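Long-range contacts in exotoxin 6 (PDB 4ZYS), which is probably a secreted staphylococcal superantigen-like exotoxin, with an OB-fold domain and a beta-grasp domain, that may bind sugars: residues Gly29-Glu34 against Phe61-Asn66; Asp38-Ile43 against Ile51-Ser56; His103-Glu108 against Tyr121-Glu126; Ile157-Lys162 against Arg187-Ile192. One frame throughout, in Å; residues are numbered along the deposited sequence.

Contact 1. Residues Gly29-Glu34 against Phe61-Asn66; sequences GYKYTE and FKDGDN
In the OB-fold domain, strand 64-67 closes one end of the sheet by pairing antiparallel with strand 27-34, so Gly29-Glu34 meets Phe61-Asn66 at an outermost strand. Gly29 and Asn66 exchange backbone hydrogen bonds, 2.8 Å from Asn66 N to Gly29 O, and Lys31 and Gly64 do the same, with Lys31 N 2.9 Å from Gly64 O. Between these pairs, Asp65 CA lies over one face of the Tyr30 ring, offset toward the rim, 4.2 Å from the centroid in a CH-pi contact. On the other face of the sheet, Lys31 has CG anti to the backbone N (chi1 -162°), and Lys31 CB rests 3.2 Å from Lys62 O. A bend at chi2 turns CD toward Asp63; NZ, farther out, lies 3.4 Å from Asp63 OD1 in a salt bridge whose hydrogen bond is weak; its stronger partner is Asp38 on the neighbouring strand. Asn66 turns its amide back into its own segment, ND2 donating at 2.7 Å to Lys62 O with the acceptor nearly in the amide plane, which ties the loop before strand 64-67 to that strand. The two carboxylates would be expected to favour the charged form of Lys31, which partly balances them.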
loop_
_atom_site.group_PDB
_atom_site.type_symbol
_atom_site.label_atom_id
_atom_site.label_comp_id
_atom_site.label_asym_id
_atom_site.label_seq_id
_atom_site.Cartn_x
_atom_site.Cartn_y
_atom_site.Cartn_z
ATOM N N GLY A 29 -10.764 13.053 -7.796
ATOM C CA GLY A 29 -9.932 13.774 -6.854
ATOM C C GLY A 29 -9.514 15.106 -7.449
ATOM O O GLY A 29 -9.339 15.223 -8.665
ATOM N N TYR A 30 -9.394 16.131 -6.610
ATOM C CA TYR A 30 -8.944 17.462 -7.010
ATOM C C TYR A 30 -7.572 17.678 -6.442
ATOM O O TYR A 30 -7.400 17.736 -5.240
ATOM C CB TYR A 30 -9.932 18.559 -6.559
ATOM C CG TYR A 30 -11.167 18.621 -7.431
ATOM C CD1 TYR A 30 -12.212 17.717 -7.258
ATOM C CD2 TYR A 30 -11.274 19.551 -8.460
ATOM C CE1 TYR A 30 -13.359 17.773 -8.049
ATOM C CE2 TYR A 30 -12.409 19.602 -9.273
ATOM C CZ TYR A 30 -13.454 18.714 -9.057
ATOM O OH TYR A 30 -14.595 18.744 -9.836
ATOM N N LYS A 31 -6.587 17.740 -7.317
ATOM C CA LYS A 31 -5.176 17.913 -6.978
ATOM C C LYS A 31 -4.844 19.398 -6.814
ATOM O O LYS A 31 -5.336 20.230 -7.591
ATOM C CB LYS A 31 -4.318 17.280 -8.079
ATOM C CG LYS A 31 -2.880 16.998 -7.665
ATOM C CD LYS A 31 -1.923 17.964 -8.299
ATOM C CE LYS A 31 -0.527 17.809 -7.784
ATOM N NZ LYS A 31 0.346 18.878 -8.329
ATOM N N TYR A 32 -4.024 19.733 -5.803
ATOM C CA TYR A 32 -3.611 21.129 -5.544
ATOM C C TYR A 32 -2.290 21.166 -4.778
ATOM O O TYR A 32 -1.813 20.141 -4.293
ATOM C CB TYR A 32 -4.703 21.935 -4.776
ATOM C CG TYR A 32 -5.092 21.324 -3.440
ATOM C CD1 TYR A 32 -6.039 20.308 -3.367
ATOM C CD2 TYR A 32 -4.459 21.715 -2.259
ATOM C CE1 TYR A 32 -6.343 19.690 -2.160
ATOM C CE2 TYR A 32 -4.746 21.090 -1.043
ATOM C CZ TYR A 32 -5.718 20.101 -0.995
ATOM O OH TYR A 32 -6.070 19.474 0.182
ATOM N N THR A 33 -1.710 22.359 -4.680
ATOM C CA THR A 33 -0.497 22.620 -3.920
ATOM C C THR A 33 -0.855 23.618 -2.835
ATOM O O THR A 33 -1.465 24.650 -3.107
ATOM C CB THR A 33 0.652 23.093 -4.807
ATOM O OG1 THR A 33 0.771 22.215 -5.922
ATOM C CG2 THR A 33 1.970 23.157 -4.053
ATOM N N GLU A 34 -0.502 23.272 -1.604
ATOM C CA GLU A 34 -0.748 24.047 -0.393
ATOM C C GLU A 34 0.561 24.175 0.383
ATOM O O GLU A 34 1.116 23.160 0.813
ATOM C CB GLU A 34 -1.828 23.349 0.448
ATOM C CG GLU A 34 -2.171 24.027 1.759
ATOM C CD GLU A 34 -3.129 25.176 1.575
ATOM O OE1 GLU A 34 -4.349 24.914 1.468
ATOM O OE2 GLU A 34 -2.662 26.337 1.520
ATOM N N PHE A 61 -0.254 13.364 -11.341
ATOM C CA PHE A 61 -1.605 13.881 -11.500
ATOM C C PHE A 61 -1.579 15.341 -11.883
ATOM O O PHE A 61 -0.731 16.102 -11.404
ATOM C CB PHE A 61 -2.439 13.640 -10.214
ATOM C CG PHE A 61 -2.362 12.188 -9.795
ATOM C CD1 PHE A 61 -3.139 11.222 -10.432
ATOM C CD2 PHE A 61 -1.428 11.768 -8.853
ATOM C CE1 PHE A 61 -2.992 9.861 -10.122
ATOM C CE2 PHE A 61 -1.269 10.415 -8.561
ATOM C CZ PHE A 61 -2.066 9.470 -9.186
ATOM N N LYS A 62 -2.511 15.723 -12.771
ATOM C CA LYS A 62 -2.668 17.113 -13.216
ATOM C C LYS A 62 -3.343 17.939 -12.102
ATOM O O LYS A 62 -4.042 17.375 -11.259
ATOM C CB LYS A 62 -3.470 17.196 -14.543
ATOM C CG LYS A 62 -4.858 16.555 -14.503
ATOM C CD LYS A 62 -5.827 17.273 -15.427
ATOM C CE LYS A 62 -6.829 16.343 -16.063
ATOM N NZ LYS A 62 -7.903 17.096 -16.772
ATOM N N ASP A 63 -3.139 19.258 -12.099
ATOM C CA ASP A 63 -3.794 20.111 -11.120
ATOM C C ASP A 63 -5.281 20.148 -11.459
ATOM O O ASP A 63 -5.666 20.022 -12.631
ATOM C CB ASP A 63 -3.164 21.516 -11.093
ATOM C CG ASP A 63 -1.786 21.526 -10.442
ATOM O OD1 ASP A 63 -1.715 21.480 -9.178
ATOM O OD2 ASP A 63 -0.772 21.579 -11.189
ATOM N N GLY A 64 -6.107 20.252 -10.428
ATOM C CA GLY A 64 -7.543 20.238 -10.626
ATOM C C GLY A 64 -8.091 18.831 -10.690
ATOM O O GLY A 64 -7.528 17.903 -10.087
ATOM N N ASP A 65 -9.202 18.681 -11.421
ATOM C CA ASP A 65 -9.961 17.453 -11.571
ATOM C C ASP A 65 -9.172 16.306 -12.199
ATOM O O ASP A 65 -8.717 16.408 -13.341
ATOM C CB ASP A 65 -11.220 17.731 -12.426
ATOM C CG ASP A 65 -12.189 16.563 -12.617
ATOM O OD1 ASP A 65 -11.878 15.451 -12.168
ATOM O OD2 ASP A 65 -13.250 16.769 -13.211
ATOM N N ASN A 66 -9.081 15.185 -11.455
ATOM C CA ASN A 66 -8.552 13.890 -11.884
ATOM C C ASN A 66 -9.688 12.902 -11.689
ATOM O O ASN A 66 -9.979 12.545 -10.550
ATOM C CB ASN A 66 -7.304 13.487 -11.088
ATOM C CG ASN A 66 -6.072 14.279 -11.436
ATOM O OD1 ASN A 66 -5.251 13.866 -12.260
ATOM N ND2 ASN A 66 -5.929 15.442 -10.832
#

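Contact 2. Residues Asp38-Ile43 against Ile51-Ser56; sequences DYIDVI and ISLVGS
Ile40 and Ile51 form a hydrogen-bonded pair of the hairpin made by strands 37-44 and 47-52 in the OB-fold domain. Ile40 N gives its proton to Ile51 O at 2.9 Å, in the carbonyl plane, and Ile51 N returns a bond to Ile40 O. Farther along, Leu53 N reaches Asp38 O at 3.0 Å from well above the carbonyl plane. That oxygen also accepts from a water 2.9 Å away, weakly hydrogen-bonded to Ser52 OG. Ser52 OG lies 3.3 Å from Tyr39 CE1 where this non-hydrogen-bonded pair meets, on the face opposite Ile40 and Ile51. The Asp38 carboxylate turns to the adjacent strand, where Thr33 OG1 and Lys31 NZ satisfy its two oxygens. Ile40 and Ile51 run alongside each other, and Ile40 CG2 meets both Ile51 CB and Leu53 CD2, the latter at 3.8 Å. Val90 of strand 84-92 touches all three. Thus the side chains meeting across the strands on the buried face are aliphatic, and Asp38 O accepts two hydrogen bonds, from an amide and a water.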
loop_
_atom_site.group_PDB
_atom_site.type_symbol
_atom_site.label_atom_id
_atom_site.label_comp_id
_atom_site.label_asym_id
_atom_site.label_seq_id
_atom_site.Cartn_x
_atom_site.Cartn_y
_atom_site.Cartn_z
ATOM N N ASP A 38 2.047 19.027 -2.308
ATOM C CA ASP A 38 0.968 18.481 -3.150
ATOM C C ASP A 38 0.025 17.520 -2.411
ATOM O O ASP A 38 0.472 16.673 -1.636
ATOM C CB ASP A 38 1.532 17.793 -4.390
ATOM C CG ASP A 38 2.098 18.746 -5.429
ATOM O OD1 ASP A 38 2.223 19.960 -5.125
ATOM O OD2 ASP A 38 2.434 18.281 -6.537
ATOM N N TYR A 39 -1.294 17.690 -2.675
ATOM C CA TYR A 39 -2.437 16.954 -2.103
ATOM C C TYR A 39 -3.503 16.692 -3.145
ATOM O O TYR A 39 -3.583 17.415 -4.121
ATOM C CB TYR A 39 -3.106 17.753 -0.950
ATOM C CG TYR A 39 -2.171 18.167 0.153
ATOM C CD1 TYR A 39 -1.833 17.288 1.172
ATOM C CD2 TYR A 39 -1.635 19.449 0.192
ATOM C CE1 TYR A 39 -0.949 17.657 2.185
ATOM C CE2 TYR A 39 -0.775 19.843 1.221
ATOM C CZ TYR A 39 -0.433 18.941 2.214
ATOM O OH TYR A 39 0.427 19.308 3.221
ATOM N N ILE A 40 -4.358 15.710 -2.897
ATOM C CA ILE A 40 -5.523 15.389 -3.707
ATOM C C ILE A 40 -6.675 15.137 -2.724
ATOM O O ILE A 40 -6.509 14.369 -1.773
ATOM C CB ILE A 40 -5.299 14.231 -4.745
ATOM C CG1 ILE A 40 -6.508 14.030 -5.662
ATOM C CG2 ILE A 40 -4.866 12.898 -4.121
ATOM C CD1 ILE A 40 -6.123 13.643 -7.161
ATOM N N ASP A 41 -7.802 15.857 -2.913
ATOM C CA ASP A 41 -9.015 15.730 -2.093
ATOM C C ASP A 41 -9.993 14.798 -2.781
ATOM O O ASP A 41 -10.187 14.921 -3.981
ATOM C CB ASP A 41 -9.690 17.097 -1.865
ATOM C CG ASP A 41 -9.030 18.011 -0.865
ATOM O OD1 ASP A 41 -8.117 17.547 -0.139
ATOM O OD2 ASP A 41 -9.373 19.210 -0.850
ATOM N N VAL A 42 -10.600 13.873 -2.035
ATOM C CA VAL A 42 -11.532 12.897 -2.566
ATOM C C VAL A 42 -12.718 12.788 -1.620
ATOM O O VAL A 42 -12.527 12.788 -0.395
ATOM C CB VAL A 42 -10.868 11.490 -2.769
ATOM C CG1 VAL A 42 -11.751 10.563 -3.603
ATOM C CG2 VAL A 42 -9.490 11.586 -3.413
ATOM N N ILE A 43 -13.936 12.625 -2.187
ATOM C CA ILE A 43 -15.158 12.305 -1.434
ATOM C C ILE A 43 -15.530 10.859 -1.778
ATOM O O ILE A 43 -15.651 10.518 -2.951
ATOM C CB ILE A 43 -16.343 13.294 -1.647
ATOM C CG1 ILE A 43 -16.122 14.570 -0.816
ATOM C CG2 ILE A 43 -17.685 12.648 -1.262
ATOM C CD1 ILE A 43 -17.046 15.733 -1.090
ATOM N N ILE A 51 -5.317 13.613 0.722
ATOM C CA ILE A 51 -4.230 12.673 0.529
ATOM C C ILE A 51 -2.957 13.396 0.103
ATOM O O ILE A 51 -2.947 14.070 -0.928
ATOM C CB ILE A 51 -4.605 11.581 -0.523
ATOM C CG1 ILE A 51 -6.003 10.954 -0.277
ATOM C CG2 ILE A 51 -3.504 10.513 -0.626
ATOM C CD1 ILE A 51 -6.599 10.138 -1.489
ATOM N N SER A 52 -1.863 13.182 0.849
ATOM C CA SER A 52 -0.549 13.715 0.479
ATOM C C SER A 52 0.031 12.951 -0.701
ATOM O O SER A 52 0.079 11.717 -0.685
ATOM C CB SER A 52 0.420 13.625 1.649
ATOM O OG SER A 52 0.088 14.598 2.617
ATOM N N LEU A 53 0.465 13.697 -1.713
ATOM C CA LEU A 53 1.179 13.220 -2.895
ATOM C C LEU A 53 2.621 13.644 -2.685
ATOM O O LEU A 53 3.054 14.728 -3.102
ATOM C CB LEU A 53 0.588 13.779 -4.202
ATOM C CG LEU A 53 -0.890 13.544 -4.479
ATOM C CD1 LEU A 53 -1.325 14.355 -5.674
ATOM C CD2 LEU A 53 -1.182 12.056 -4.731
ATOM N N VAL A 54 3.329 12.824 -1.931
ATOM C CA VAL A 54 4.717 13.085 -1.582
ATOM C C VAL A 54 5.560 12.014 -2.297
ATOM O O VAL A 54 5.201 10.843 -2.292
ATOM C CB VAL A 54 4.885 13.159 -0.036
ATOM C CG1 VAL A 54 4.923 11.781 0.632
ATOM C CG2 VAL A 54 6.079 14.018 0.356
ATOM N N GLY A 55 6.583 12.447 -3.019
ATOM C CA GLY A 55 7.415 11.532 -3.787
ATOM C C GLY A 55 7.185 11.615 -5.282
ATOM O O GLY A 55 7.202 12.709 -5.852
ATOM N N SER A 56 6.972 10.458 -5.926
ATOM C CA SER A 56 6.805 10.361 -7.375
ATOM C C SER A 56 5.417 10.843 -7.826
ATOM O O SER A 56 5.317 11.591 -8.809
ATOM C CB SER A 56 7.044 8.926 -7.845
ATOM O OG SER A 56 5.883 8.127 -7.685
HETATM O O HOH W 1 2.234 16.361 0.665
#

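Contact 3. Residues His103-Glu108 against Tyr121-Glu126; sequences HTPILE and YQIYKE
His103 and Ile123 make a single antiparallel bridge in the beta-grasp domain, in the chain leading into strand 106-111, which here runs beside the loop that follows strand 117-119. Ile123 N donates to His103 O at 2.7 Å in a nearly straight bond (173°), and His103 N answers to Ile123 O at 2.9 Å; both donors lie in the carbonyl planes. Past the bridge, Thr104 CA approaches Tyr121 O in a CA-H...O contact of 3.4 Å, and Gln122 CG, anti to the carbonyl carbon (chi1 -56°), lies alongside Thr104 CG2. Pro105 crosses Ile123 at about a right angle, CD 4.0 Å from CG1, while its CG comes to the edge of the Tyr121 ring, near the ring plane. Tyr121 CB packs against both CB and CD2 of Leu107. In the next shell, Ile192 of the central strand touches Pro105, Leu107 and Tyr121, and Arg140 of helix 130-145 touches Leu107 and Tyr121. The His103 imidazole leaves the pair to bond through NE2 to Ile189 O. Where the two segments part, a water spans them, hydrogen-bonded to Pro105 O at 2.7 Å and accepting from Tyr121 N at 2.8 Å.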
loop_
_atom_site.group_PDB
_atom_site.type_symbol
_atom_site.label_atom_id
_atom_site.label_comp_id
_atom_site.label_asym_id
_atom_site.label_seq_id
_atom_site.Cartn_x
_atom_site.Cartn_y
_atom_site.Cartn_z
ATOM N N HIS A 103 -4.930 -11.255 -11.831
ATOM C CA HIS A 103 -3.551 -11.713 -11.955
ATOM C C HIS A 103 -3.164 -12.411 -10.670
ATOM O O HIS A 103 -3.401 -11.867 -9.600
ATOM C CB HIS A 103 -2.612 -10.541 -12.255
ATOM C CG HIS A 103 -1.237 -10.979 -12.616
ATOM N ND1 HIS A 103 -0.977 -11.601 -13.823
ATOM C CD2 HIS A 103 -0.089 -10.894 -11.906
ATOM C CE1 HIS A 103 0.321 -11.863 -13.815
ATOM N NE2 HIS A 103 0.892 -11.470 -12.674
ATOM N N THR A 104 -2.615 -13.632 -10.761
ATOM C CA THR A 104 -2.290 -14.392 -9.561
ATOM C C THR A 104 -0.792 -14.624 -9.500
ATOM O O THR A 104 -0.307 -15.660 -9.951
ATOM C CB THR A 104 -3.103 -15.688 -9.483
ATOM O OG1 THR A 104 -2.758 -16.518 -10.588
ATOM C CG2 THR A 104 -4.593 -15.438 -9.479
ATOM N N PRO A 105 -0.022 -13.681 -8.935
ATOM C CA PRO A 105 1.419 -13.935 -8.794
ATOM C C PRO A 105 1.660 -15.021 -7.739
ATOM O O PRO A 105 0.741 -15.366 -6.991
ATOM C CB PRO A 105 1.961 -12.574 -8.339
ATOM C CG PRO A 105 0.825 -11.946 -7.592
ATOM C CD PRO A 105 -0.417 -12.399 -8.303
ATOM N N ILE A 106 2.870 -15.574 -7.685
ATOM C CA ILE A 106 3.171 -16.564 -6.664
ATOM C C ILE A 106 3.257 -15.821 -5.364
ATOM O O ILE A 106 3.859 -14.751 -5.331
ATOM C CB ILE A 106 4.489 -17.349 -6.983
ATOM C CG1 ILE A 106 4.319 -18.318 -8.156
ATOM C CG2 ILE A 106 5.061 -18.080 -5.749
ATOM C CD1 ILE A 106 3.057 -19.171 -8.146
ATOM N N LEU A 107 2.592 -16.317 -4.320
ATOM C CA LEU A 107 2.717 -15.707 -3.002
ATOM C C LEU A 107 3.158 -16.776 -2.047
ATOM O O LEU A 107 2.478 -17.785 -1.896
ATOM C CB LEU A 107 1.446 -14.973 -2.483
ATOM C CG LEU A 107 1.500 -14.591 -0.986
ATOM C CD1 LEU A 107 2.561 -13.480 -0.702
ATOM C CD2 LEU A 107 0.133 -14.256 -0.438
ATOM N N GLU A 108 4.303 -16.571 -1.418
ATOM C CA GLU A 108 4.818 -17.499 -0.414
ATOM C C GLU A 108 5.095 -16.747 0.859
ATOM O O GLU A 108 5.583 -15.622 0.801
ATOM C CB GLU A 108 6.082 -18.218 -0.894
ATOM C CG GLU A 108 5.853 -19.246 -1.980
ATOM C CD GLU A 108 7.148 -19.902 -2.412
ATOM O OE1 GLU A 108 8.046 -19.178 -2.893
ATOM O OE2 GLU A 108 7.287 -21.131 -2.220
ATOM N N TYR A 121 -3.035 -15.314 -4.007
ATOM C CA TYR A 121 -3.088 -13.854 -3.949
ATOM C C TYR A 121 -3.584 -13.308 -5.290
ATOM O O TYR A 121 -3.018 -13.646 -6.332
ATOM C CB TYR A 121 -1.728 -13.264 -3.579
ATOM C CG TYR A 121 -1.798 -11.785 -3.266
ATOM C CD1 TYR A 121 -2.545 -11.313 -2.192
ATOM C CD2 TYR A 121 -1.131 -10.855 -4.048
ATOM C CE1 TYR A 121 -2.636 -9.953 -1.913
ATOM C CE2 TYR A 121 -1.199 -9.494 -3.767
ATOM C CZ TYR A 121 -1.971 -9.045 -2.710
ATOM O OH TYR A 121 -2.040 -7.711 -2.413
ATOM N N GLN A 122 -4.658 -12.526 -5.278
ATOM C CA GLN A 122 -5.230 -11.995 -6.527
ATOM C C GLN A 122 -4.997 -10.485 -6.666
ATOM O O GLN A 122 -5.357 -9.732 -5.763
ATOM C CB GLN A 122 -6.746 -12.310 -6.634
ATOM C CG GLN A 122 -7.040 -13.789 -6.530
ATOM C CD GLN A 122 -8.373 -14.269 -7.013
ATOM O OE1 GLN A 122 -9.357 -13.537 -7.169
ATOM N NE2 GLN A 122 -8.420 -15.542 -7.279
ATOM N N ILE A 123 -4.408 -10.057 -7.802
ATOM C CA ILE A 123 -4.162 -8.648 -8.175
ATOM C C ILE A 123 -5.237 -8.254 -9.210
ATOM O O ILE A 123 -5.422 -8.978 -10.184
ATOM C CB ILE A 123 -2.704 -8.405 -8.717
ATOM C CG1 ILE A 123 -1.608 -8.633 -7.640
ATOM C CG2 ILE A 123 -2.533 -7.018 -9.385
ATOM C CD1 ILE A 123 -1.635 -7.700 -6.491
ATOM N N TYR A 124 -5.931 -7.123 -9.001
ATOM C CA TYR A 124 -6.975 -6.683 -9.928
ATOM C C TYR A 124 -6.578 -5.388 -10.662
ATOM O O TYR A 124 -7.267 -4.967 -11.603
ATOM C CB TYR A 124 -8.310 -6.490 -9.172
ATOM C CG TYR A 124 -8.698 -7.689 -8.326
ATOM C CD1 TYR A 124 -9.107 -8.886 -8.917
ATOM C CD2 TYR A 124 -8.620 -7.641 -6.937
ATOM C CE1 TYR A 124 -9.457 -9.993 -8.143
ATOM C CE2 TYR A 124 -8.989 -8.733 -6.154
ATOM C CZ TYR A 124 -9.399 -9.908 -6.760
ATOM O OH TYR A 124 -9.751 -10.982 -5.985
ATOM N N LYS A 125 -5.466 -4.777 -10.249
ATOM C CA LYS A 125 -5.088 -3.482 -10.773
ATOM C C LYS A 125 -3.858 -3.461 -11.667
ATOM O O LYS A 125 -2.845 -4.095 -11.375
ATOM C CB LYS A 125 -4.892 -2.513 -9.605
ATOM C CG LYS A 125 -6.238 -1.961 -9.109
ATOM C CD LYS A 125 -6.167 -1.111 -7.808
ATOM C CE LYS A 125 -5.184 0.046 -7.815
ATOM N NZ LYS A 125 -5.346 0.933 -9.015
ATOM N N GLU A 126 -3.943 -2.663 -12.744
ATOM C CA GLU A 126 -2.815 -2.430 -13.666
ATOM C C GLU A 126 -1.771 -1.544 -12.997
ATOM O O GLU A 126 -0.568 -1.742 -13.143
ATOM C CB GLU A 126 -3.296 -1.725 -14.933
ATOM C CG GLU A 126 -4.148 -2.564 -15.847
ATOM C CD GLU A 126 -4.490 -1.752 -17.076
ATOM O OE1 GLU A 126 -3.599 -1.580 -17.939
ATOM O OE2 GLU A 126 -5.610 -1.197 -17.126
HETATM O O HOH W 2 -1.159 -16.667 -5.594
#

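Contact 4. Residues Ile157-Lys162 against Arg187-Ile192; sequences ITITMK and RQIQKI
Strands 157-161 and 189-192 run antiparallel, their short axes 151° apart, until the register slips by one residue between Thr160 and Met161. At that step Thr160 O takes two amides, Gln190 N at 2.8 Å and Lys191 N at 3.3 Å, while Thr160 N bonds to Lys191 O. Beyond it, Lys162 N reaches Gln188 O at 2.8 Å. Ile159 CG2 meets Ile189 CG2 at 3.9 Å, and in the selenomethionine at Met161 chi2 (-53°) sets SE by Ile189 CG1 and chi3 (-75°) turns CE to 3.6 Å from Gln188 CB. Ile184 touches Ile159, Met161 and Ile189, and Leu133 of helix 130-145 touches Ile159. Lys162 lies across Gln188 and Gln190 at about a right angle to each; its CG passes 3.3 Å from Gln188 O, and NZ bonds at 2.8 Å to Gln190 OE1 from above the amide carbonyl plane. Two residues, Gln190 and Lys191, facing one, Thr160, make a classic beta bulge, here within the mixed sheet of the beta-grasp domain.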
loop_
_atom_site.group_PDB
_atom_site.type_symbol
_atom_site.label_atom_id
_atom_site.label_comp_id
_atom_site.label_asym_id
_atom_site.label_seq_id
_atom_site.Cartn_x
_atom_site.Cartn_y
_atom_site.Cartn_z
ATOM N N ILE A 157 9.547 -8.164 2.807
ATOM C CA ILE A 157 8.653 -8.443 1.692
ATOM C C ILE A 157 9.501 -8.276 0.420
ATOM O O ILE A 157 10.155 -7.251 0.292
ATOM C CB ILE A 157 7.368 -7.573 1.651
ATOM C CG1 ILE A 157 6.444 -7.873 2.822
ATOM C CG2 ILE A 157 6.626 -7.753 0.307
ATOM C CD1 ILE A 157 5.491 -6.702 3.148
ATOM N N THR A 158 9.483 -9.252 -0.513
ATOM C CA THR A 158 10.214 -9.142 -1.777
ATOM C C THR A 158 9.197 -9.319 -2.915
ATOM O O THR A 158 8.551 -10.356 -3.008
ATOM C CB THR A 158 11.413 -10.099 -1.827
ATOM O OG1 THR A 158 12.166 -9.948 -0.627
ATOM C CG2 THR A 158 12.326 -9.840 -3.012
ATOM N N ILE A 159 8.997 -8.256 -3.717
ATOM C CA ILE A 159 8.096 -8.261 -4.862
ATOM C C ILE A 159 8.980 -8.347 -6.113
ATOM O O ILE A 159 9.765 -7.438 -6.380
ATOM C CB ILE A 159 7.098 -7.058 -4.849
ATOM C CG1 ILE A 159 6.259 -7.081 -3.532
ATOM C CG2 ILE A 159 6.176 -7.090 -6.086
ATOM C CD1 ILE A 159 5.561 -5.778 -3.137
ATOM N N THR A 160 8.903 -9.475 -6.836
ATOM C CA THR A 160 9.715 -9.678 -8.030
ATOM C C THR A 160 8.844 -9.487 -9.283
ATOM O O THR A 160 7.761 -10.069 -9.390
ATOM C CB THR A 160 10.401 -11.050 -7.982
ATOM O OG1 THR A 160 11.120 -11.152 -6.751
ATOM C CG2 THR A 160 11.357 -11.268 -9.156
HETATM N N MSE A 161 9.344 -8.677 -10.236
HETATM C CA MSE A 161 8.670 -8.379 -11.500
HETATM C C MSE A 161 9.086 -9.376 -12.573
HETATM O O MSE A 161 10.056 -10.102 -12.358
HETATM C CB MSE A 161 9.016 -6.954 -11.941
HETATM C CG MSE A 161 8.850 -5.913 -10.810
HETATM SE SE MSE A 161 7.119 -5.972 -9.985
HETATM C CE MSE A 161 6.184 -5.136 -11.396
ATOM N N LYS A 162 8.363 -9.409 -13.729
ATOM C CA LYS A 162 8.679 -10.307 -14.859
ATOM C C LYS A 162 10.054 -10.024 -15.407
ATOM O O LYS A 162 10.732 -10.957 -15.817
ATOM C CB LYS A 162 7.645 -10.219 -16.008
ATOM C CG LYS A 162 6.199 -10.356 -15.544
ATOM C CD LYS A 162 5.317 -11.202 -16.467
ATOM C CE LYS A 162 3.909 -11.368 -15.913
ATOM N NZ LYS A 162 3.871 -11.936 -14.531
ATOM N N ARG A 187 0.292 -6.100 -13.768
ATOM C CA ARG A 187 0.365 -7.128 -14.802
ATOM C C ARG A 187 1.764 -7.741 -14.896
ATOM O O ARG A 187 1.921 -8.783 -15.531
ATOM C CB ARG A 187 -0.026 -6.544 -16.163
ATOM C CG ARG A 187 -1.409 -5.885 -16.208
ATOM C CD ARG A 187 -1.545 -5.073 -17.473
ATOM N NE ARG A 187 -0.670 -3.907 -17.416
ATOM C CZ ARG A 187 -0.632 -2.947 -18.329
ATOM N NH1 ARG A 187 -1.397 -3.021 -19.414
ATOM N NH2 ARG A 187 0.170 -1.902 -18.167
ATOM N N GLN A 188 2.767 -7.098 -14.249
ATOM C CA GLN A 188 4.176 -7.482 -14.282
ATOM C C GLN A 188 4.673 -8.104 -12.949
ATOM O O GLN A 188 5.835 -8.509 -12.876
ATOM C CB GLN A 188 5.045 -6.271 -14.657
ATOM C CG GLN A 188 4.833 -5.751 -16.081
ATOM C CD GLN A 188 5.249 -6.737 -17.138
ATOM O OE1 GLN A 188 6.364 -7.254 -17.131
ATOM N NE2 GLN A 188 4.351 -7.023 -18.069
ATOM N N ILE A 189 3.816 -8.200 -11.922
ATOM C CA ILE A 189 4.214 -8.832 -10.646
ATOM C C ILE A 189 4.242 -10.366 -10.853
ATOM O O ILE A 189 3.206 -10.939 -11.195
ATOM C CB ILE A 189 3.288 -8.410 -9.468
ATOM C CG1 ILE A 189 3.332 -6.882 -9.238
ATOM C CG2 ILE A 189 3.631 -9.201 -8.185
ATOM C CD1 ILE A 189 2.140 -6.312 -8.491
ATOM N N GLN A 190 5.426 -11.013 -10.677
ATOM C CA GLN A 190 5.588 -12.457 -10.879
ATOM C C GLN A 190 5.528 -13.288 -9.585
ATOM O O GLN A 190 4.835 -14.315 -9.539
ATOM C CB GLN A 190 6.930 -12.760 -11.578
ATOM C CG GLN A 190 6.839 -12.835 -13.079
ATOM C CD GLN A 190 6.233 -14.099 -13.620
ATOM O OE1 GLN A 190 5.013 -14.297 -13.570
ATOM N NE2 GLN A 190 7.061 -14.916 -14.266
ATOM N N LYS A 191 6.323 -12.883 -8.577
ATOM C CA LYS A 191 6.481 -13.575 -7.306
ATOM C C LYS A 191 6.476 -12.596 -6.162
ATOM O O LYS A 191 6.974 -11.481 -6.305
ATOM C CB LYS A 191 7.829 -14.325 -7.267
ATOM C CG LYS A 191 7.937 -15.600 -8.065
ATOM C CD LYS A 191 9.284 -16.241 -7.741
ATOM C CE LYS A 191 9.297 -17.744 -7.880
ATOM N NZ LYS A 191 10.598 -18.331 -7.447
ATOM N N ILE A 192 5.961 -13.033 -5.012
ATOM C CA ILE A 192 5.957 -12.283 -3.771
ATOM C C ILE A 192 6.419 -13.240 -2.668
ATOM O O ILE A 192 5.966 -14.388 -2.582
ATOM C CB ILE A 192 4.605 -11.594 -3.425
ATOM C CG1 ILE A 192 4.130 -10.647 -4.556
ATOM C CG2 ILE A 192 4.686 -10.833 -2.060
ATOM C CD1 ILE A 192 2.604 -10.209 -4.416
#

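From the N terminus, strand 27-34 opens contact 1, which closes at strand 64-67. Contact 2 is nested inside that loop, joining the hairpin strands 37-44 and 47-52. The two touch, because strands 27-34 and 37-44 are neighbours: Lys31 and Thr33 of contact 1 both bond to the Asp38 carboxylate of contact 2. The chain then passes into the beta-grasp domain, where contact 3 closes a short loop before contact 4 opens. These meet across strands 106-111 and 189-196, among others by a probable hydrogen bond between Ile192 N and Ile106 O. Contacts 2 and 3 lie on opposite sides of the chain's centre, their centres about 26 Å apart, and no contact of one domain touches one of the other.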